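Local coordinates for protein RNA 2',3'-cyclic phosphodiesterase (Deinococcus radiodurans, PDB 5H7E) that belongs to the LigT-like phosphoesterases of the 2H clan and is represented here by its core domain, at residues 148-160 with 167-179. Numbering follows the deposited sequence.
Sequences SWTAPGLTLYRSI and IYEVQSTFRFRGS. With SO4 (sulfate ion), chain F.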
loop_
_atom_site.group_PDB
_atom_site.type_symbol
_atom_site.label_atom_id
_atom_site.label_comp_id
_atom_site.label_asym_id
_atom_site.label_seq_id
_atom_site.Cartn_x
_atom_site.Cartn_y
_atom_site.Cartn_z
ATOM N N SER A 148 -11.183 -6.879 -10.057
ATOM C CA SER A 148 -9.783 -7.268 -9.963
ATOM C C SER A 148 -9.005 -6.468 -10.990
ATOM O O SER A 148 -9.584 -5.875 -11.922
ATOM C CB SER A 148 -9.602 -8.761 -10.233
ATOM O OG SER A 148 -10.059 -9.074 -11.524
ATOM N N TRP A 149 -7.663 -6.476 -10.844
ATOM C CA TRP A 149 -6.841 -5.844 -11.874
ATOM C C TRP A 149 -5.509 -6.561 -11.963
ATOM O O TRP A 149 -5.116 -7.271 -11.047
ATOM C CB TRP A 149 -6.553 -4.361 -11.614
ATOM C CG TRP A 149 -5.528 -4.042 -10.540
ATOM C CD1 TRP A 149 -4.249 -3.594 -10.793
ATOM C CD2 TRP A 149 -5.710 -3.957 -9.116
ATOM N NE1 TRP A 149 -3.625 -3.304 -9.617
ATOM C CE2 TRP A 149 -4.484 -3.499 -8.581
ATOM C CE3 TRP A 149 -6.781 -4.231 -8.222
ATOM C CZ2 TRP A 149 -4.292 -3.306 -7.199
ATOM C CZ3 TRP A 149 -6.576 -4.033 -6.852
ATOM C CH2 TRP A 149 -5.338 -3.543 -6.362
ATOM N N THR A 150 -4.781 -6.284 -13.032
ATOM C CA THR A 150 -3.439 -6.843 -13.226
ATOM C C THR A 150 -2.412 -5.764 -12.959
ATOM O O THR A 150 -2.425 -4.706 -13.612
ATOM C CB THR A 150 -3.286 -7.384 -14.644
ATOM O OG1 THR A 150 -4.201 -8.460 -14.829
ATOM C CG2 THR A 150 -1.876 -7.952 -14.834
ATOM N N ALA A 151 -1.586 -5.990 -11.937
ATOM C CA ALA A 151 -0.569 -5.019 -11.532
ATOM C C ALA A 151 0.711 -5.252 -12.301
ATOM O O ALA A 151 1.323 -6.311 -12.134
ATOM C CB ALA A 151 -0.315 -5.148 -10.054
ATOM N N PRO A 152 1.170 -4.310 -13.135
ATOM C CA PRO A 152 2.366 -4.560 -13.945
ATOM C C PRO A 152 3.673 -4.377 -13.202
ATOM O O PRO A 152 4.698 -4.821 -13.737
ATOM C CB PRO A 152 2.224 -3.558 -15.094
ATOM C CG PRO A 152 1.412 -2.487 -14.575
ATOM C CD PRO A 152 0.492 -3.058 -13.508
ATOM N N GLY A 153 3.675 -3.757 -12.022
ATOM C CA GLY A 153 4.951 -3.520 -11.375
ATOM C C GLY A 153 4.724 -3.128 -9.933
ATOM O O GLY A 153 3.595 -3.011 -9.466
ATOM N N LEU A 154 5.843 -2.947 -9.241
ATOM C CA LEU A 154 5.890 -2.547 -7.844
ATOM C C LEU A 154 6.432 -1.134 -7.850
ATOM O O LEU A 154 7.301 -0.830 -8.672
ATOM C CB LEU A 154 6.842 -3.477 -7.078
ATOM C CG LEU A 154 7.048 -3.126 -5.577
ATOM C CD1 LEU A 154 5.780 -3.230 -4.815
ATOM C CD2 LEU A 154 8.135 -3.989 -4.950
ATOM N N THR A 155 5.904 -0.269 -6.996
ATOM C CA THR A 155 6.359 1.121 -7.027
ATOM C C THR A 155 7.028 1.470 -5.701
ATOM O O THR A 155 6.533 1.118 -4.628
ATOM C CB THR A 155 5.198 2.046 -7.286
ATOM O OG1 THR A 155 4.621 1.746 -8.582
ATOM C CG2 THR A 155 5.661 3.552 -7.215
ATOM N N LEU A 156 8.145 2.224 -5.784
ATOM C CA LEU A 156 8.733 2.819 -4.591
ATOM C C LEU A 156 8.318 4.287 -4.542
ATOM O O LEU A 156 8.623 5.040 -5.461
ATOM C CB LEU A 156 10.257 2.656 -4.609
ATOM C CG LEU A 156 11.035 3.348 -3.474
ATOM C CD1 LEU A 156 10.747 2.661 -2.148
ATOM C CD2 LEU A 156 12.601 3.328 -3.720
ATOM N N TYR A 157 7.566 4.665 -3.513
ATOM C CA TYR A 157 7.041 6.018 -3.330
ATOM C C TYR A 157 7.821 6.745 -2.258
ATOM O O TYR A 157 8.321 6.137 -1.300
ATOM C CB TYR A 157 5.578 5.947 -2.856
ATOM C CG TYR A 157 4.588 5.467 -3.871
ATOM C CD1 TYR A 157 4.069 6.362 -4.812
ATOM C CD2 TYR A 157 4.172 4.144 -3.892
ATOM C CE1 TYR A 157 3.112 5.924 -5.732
ATOM C CE2 TYR A 157 3.237 3.694 -4.828
ATOM C CZ TYR A 157 2.718 4.600 -5.728
ATOM O OH TYR A 157 1.799 4.135 -6.645
ATOM N N ARG A 158 7.855 8.070 -2.372
ATOM C CA ARG A 158 8.257 8.919 -1.264
ATOM C C ARG A 158 7.028 9.678 -0.786
ATOM O O ARG A 158 6.260 10.190 -1.599
ATOM C CB ARG A 158 9.320 9.881 -1.687
ATOM C CG ARG A 158 9.760 10.812 -0.586
ATOM C CD ARG A 158 10.850 11.696 -1.073
ATOM N NE ARG A 158 11.102 12.732 -0.087
ATOM C CZ ARG A 158 11.867 13.795 -0.318
ATOM N NH1 ARG A 158 12.477 13.927 -1.491
ATOM N NH2 ARG A 158 12.034 14.697 0.634
ATOM N N SER A 159 6.876 9.791 0.524
ATOM C CA SER A 159 5.797 10.563 1.120
ATOM C C SER A 159 6.287 11.927 1.583
ATOM O O SER A 159 7.307 12.038 2.265
ATOM C CB SER A 159 5.178 9.775 2.279
ATOM O OG SER A 159 4.196 10.565 2.934
ATOM N N ILE A 160 5.562 12.974 1.203
ATOM C CA ILE A 160 5.895 14.332 1.621
ATOM C C ILE A 160 4.668 14.934 2.284
ATOM O O ILE A 160 3.548 14.761 1.794
ATOM C CB ILE A 160 6.396 15.176 0.441
ATOM C CG1 ILE A 160 7.810 14.704 0.062
ATOM C CG2 ILE A 160 6.406 16.687 0.822
ATOM C CD1 ILE A 160 8.204 14.947 -1.372
ATOM N N ILE A 167 1.407 13.831 0.354
ATOM C CA ILE A 167 1.459 13.640 -1.090
ATOM C C ILE A 167 2.531 12.600 -1.409
ATOM O O ILE A 167 3.600 12.587 -0.787
ATOM C CB ILE A 167 1.733 14.962 -1.833
ATOM C CG1 ILE A 167 3.178 15.401 -1.649
ATOM C CG2 ILE A 167 0.823 16.060 -1.308
ATOM C CD1 ILE A 167 3.678 16.269 -2.740
ATOM N N TYR A 168 2.256 11.764 -2.401
ATOM C CA TYR A 168 3.128 10.653 -2.771
ATOM C C TYR A 168 3.791 10.957 -4.114
ATOM O O TYR A 168 3.127 11.398 -5.057
ATOM C CB TYR A 168 2.335 9.349 -2.819
ATOM C CG TYR A 168 1.618 9.045 -1.517
ATOM C CD1 TYR A 168 2.207 9.307 -0.301
ATOM C CD2 TYR A 168 0.332 8.563 -1.509
ATOM C CE1 TYR A 168 1.543 9.043 0.887
ATOM C CE2 TYR A 168 -0.343 8.333 -0.328
ATOM C CZ TYR A 168 0.268 8.543 0.857
ATOM O OH TYR A 168 -0.403 8.270 2.019
ATOM N N GLU A 169 5.101 10.765 -4.186
ATOM C CA GLU A 169 5.862 10.960 -5.413
ATOM C C GLU A 169 6.507 9.642 -5.793
ATOM O O GLU A 169 7.150 9.004 -4.945
ATOM C CB GLU A 169 6.948 12.015 -5.243
ATOM C CG GLU A 169 6.393 13.401 -4.940
ATOM C CD GLU A 169 7.480 14.455 -4.866
ATOM O OE1 GLU A 169 8.669 14.084 -5.015
ATOM O OE2 GLU A 169 7.150 15.651 -4.656
ATOM N N VAL A 170 6.325 9.229 -7.047
ATOM C CA VAL A 170 6.965 8.000 -7.520
ATOM C C VAL A 170 8.471 8.211 -7.573
ATOM O O VAL A 170 8.972 9.136 -8.232
ATOM C CB VAL A 170 6.462 7.596 -8.910
ATOM C CG1 VAL A 170 7.362 6.452 -9.463
ATOM C CG2 VAL A 170 5.058 7.234 -8.916
ATOM N N GLN A 171 9.215 7.343 -6.884
ATOM C CA GLN A 171 10.673 7.344 -6.947
ATOM C C GLN A 171 11.193 6.413 -8.021
ATOM O O GLN A 171 12.131 6.752 -8.746
ATOM C CB GLN A 171 11.275 6.913 -5.621
ATOM C CG GLN A 171 10.866 7.766 -4.485
ATOM C CD GLN A 171 11.267 9.190 -4.716
ATOM O OE1 GLN A 171 12.430 9.528 -4.564
ATOM N NE2 GLN A 171 10.321 10.027 -5.112
ATOM N N SER A 172 10.608 5.228 -8.119
ATOM C CA SER A 172 11.028 4.255 -9.107
ATOM C C SER A 172 9.914 3.236 -9.246
ATOM O O SER A 172 9.120 3.049 -8.328
ATOM C CB SER A 172 12.331 3.560 -8.709
ATOM O OG SER A 172 12.867 2.972 -9.873
ATOM N N THR A 173 9.823 2.618 -10.415
ATOM C CA THR A 173 8.910 1.504 -10.598
ATOM C C THR A 173 9.710 0.285 -11.025
ATOM O O THR A 173 10.761 0.412 -11.666
ATOM C CB THR A 173 7.813 1.791 -11.623
ATOM O OG1 THR A 173 8.409 2.123 -12.884
ATOM C CG2 THR A 173 6.936 2.936 -11.163
ATOM N N PHE A 174 9.239 -0.888 -10.620
ATOM C CA PHE A 174 9.958 -2.143 -10.877
ATOM C C PHE A 174 8.995 -3.097 -11.558
ATOM O O PHE A 174 8.029 -3.541 -10.941
ATOM C CB PHE A 174 10.498 -2.754 -9.586
ATOM C CG PHE A 174 11.086 -1.742 -8.651
ATOM C CD1 PHE A 174 12.328 -1.187 -8.926
ATOM C CD2 PHE A 174 10.407 -1.369 -7.490
ATOM C CE1 PHE A 174 12.850 -0.187 -8.068
ATOM C CE2 PHE A 174 10.908 -0.384 -6.643
ATOM C CZ PHE A 174 12.146 0.191 -6.933
ATOM N N ARG A 175 9.229 -3.375 -12.842
ATOM C CA ARG A 175 8.276 -4.175 -13.603
ATOM C C ARG A 175 8.370 -5.649 -13.217
ATOM O O ARG A 175 9.470 -6.187 -13.049
ATOM C CB ARG A 175 8.586 -4.034 -15.091
ATOM C CG ARG A 175 7.520 -4.526 -16.013
ATOM C CD ARG A 175 7.749 -4.045 -17.472
ATOM N NE ARG A 175 6.493 -4.105 -18.218
ATOM C CZ ARG A 175 5.516 -3.208 -18.098
ATOM N NH1 ARG A 175 4.389 -3.348 -18.782
ATOM N NH2 ARG A 175 5.664 -2.168 -17.291
ATOM N N PHE A 176 7.218 -6.307 -13.148
ATOM C CA PHE A 176 7.180 -7.768 -13.032
ATOM C C PHE A 176 7.497 -8.348 -14.403
ATOM O O PHE A 176 6.686 -8.245 -15.342
ATOM C CB PHE A 176 5.792 -8.213 -12.549
ATOM C CG PHE A 176 5.424 -7.751 -11.179
ATOM C CD1 PHE A 176 6.172 -8.156 -10.068
ATOM C CD2 PHE A 176 4.267 -6.966 -10.983
ATOM C CE1 PHE A 176 5.820 -7.761 -8.807
ATOM C CE2 PHE A 176 3.893 -6.536 -9.700
ATOM C CZ PHE A 176 4.655 -6.920 -8.599
ATOM N N ARG A 177 8.672 -8.963 -14.536
ATOM C CA ARG A 177 9.170 -9.369 -15.835
ATOM C C ARG A 177 9.144 -10.874 -16.020
ATOM O O ARG A 177 9.672 -11.389 -17.010
ATOM C CB ARG A 177 10.583 -8.826 -16.059
ATOM C CG ARG A 177 10.562 -7.295 -16.092
ATOM C CD ARG A 177 11.926 -6.718 -16.444
ATOM N NE ARG A 177 11.937 -5.259 -16.372
ATOM C CZ ARG A 177 11.610 -4.437 -17.372
ATOM N NH1 ARG A 177 11.227 -4.924 -18.551
ATOM N NH2 ARG A 177 11.644 -3.116 -17.181
ATOM N N GLY A 178 8.517 -11.602 -15.104
ATOM C CA GLY A 178 8.589 -13.060 -15.139
ATOM C C GLY A 178 7.338 -13.647 -15.741
ATOM O O GLY A 178 6.524 -12.948 -16.356
ATOM N N SER A 179 7.164 -14.957 -15.520
ATOM C CA SER A 179 5.936 -15.647 -15.887
ATOM C C SER A 179 5.598 -16.699 -14.832
ATOM O O SER A 179 6.459 -17.138 -14.057
ATOM C CB SER A 179 6.044 -16.308 -17.256
ATOM O OG SER A 179 6.877 -17.441 -17.171
HETATM S S SO4 F . 12.947 -2.739 -13.573
HETATM O O1 SO4 F . 13.907 -1.620 -13.540
HETATM O O2 SO4 F . 12.874 -3.194 -12.194
HETATM O O3 SO4 F . 13.449 -3.843 -14.404
HETATM O O4 SO4 F . 11.670 -2.289 -14.154
HETATM O O HOH W 1 4.873 -5.946 -16.167
HETATM O O HOH W 2 13.372 12.273 -3.969
#
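Phe174 turns the edge of its ring to Leu156, CE2 lying 3.7 Å from CB of Leu156, and a sulfate oxygen, O2, also sits at the rim in the ring plane. The Phe176 ring likewise meets Ala151 O at its edge, 3.2 Å from CD2. Tyr157 carries CG2 of Thr155, from its own strand, on one face, 3.3 Å above the ring centre, while Val170 CG2 reaches CE1 obliquely; the ring also stacks with Phe9. Tyr168 takes the CB of Ser159 at its edge, in plane, and meets Phe9 edge-to-face. Ile160 CD1, two residues along the same strand, lies over one face of the Arg158 guanidinium, offset toward the rim; the edge of that group faces a water shared by Arg158 NH1 and Gln171 OE1.

Strands 153-160 and 167-175 pair as an antiparallel beta hairpin, their N-to-C directions 162° apart. Strand 148-160 also pairs antiparallel with strands 6-13 and 73-83, so the hairpin extends the antiparallel sheet of this LigT-like protein. The register slips by one residue at a classic beta bulge: Leu156 O accepts from Gln171 N at 2.8 Å and, weakly, from Ser172 N at 3.3 Å. Here Gln171 bends at chi2 (-59°), bringing NE2 to 3.6 Å from Arg158 CB and into a weak bond with Glu169 O. Beyond the bulge, Arg158 and Glu169 exchange two backbone bonds.

Near the other end, Arg175 N points almost straight at sulfate O4 (178° at hydrogen), and Arg177 NE donates to O3 at 2.9 Å. Arg175 CB lies over one face of the Arg177 guanidinium, offset toward its rim, and Thr64 OG1 adds another bond to the anion, which is probably from the crystallisation liquor.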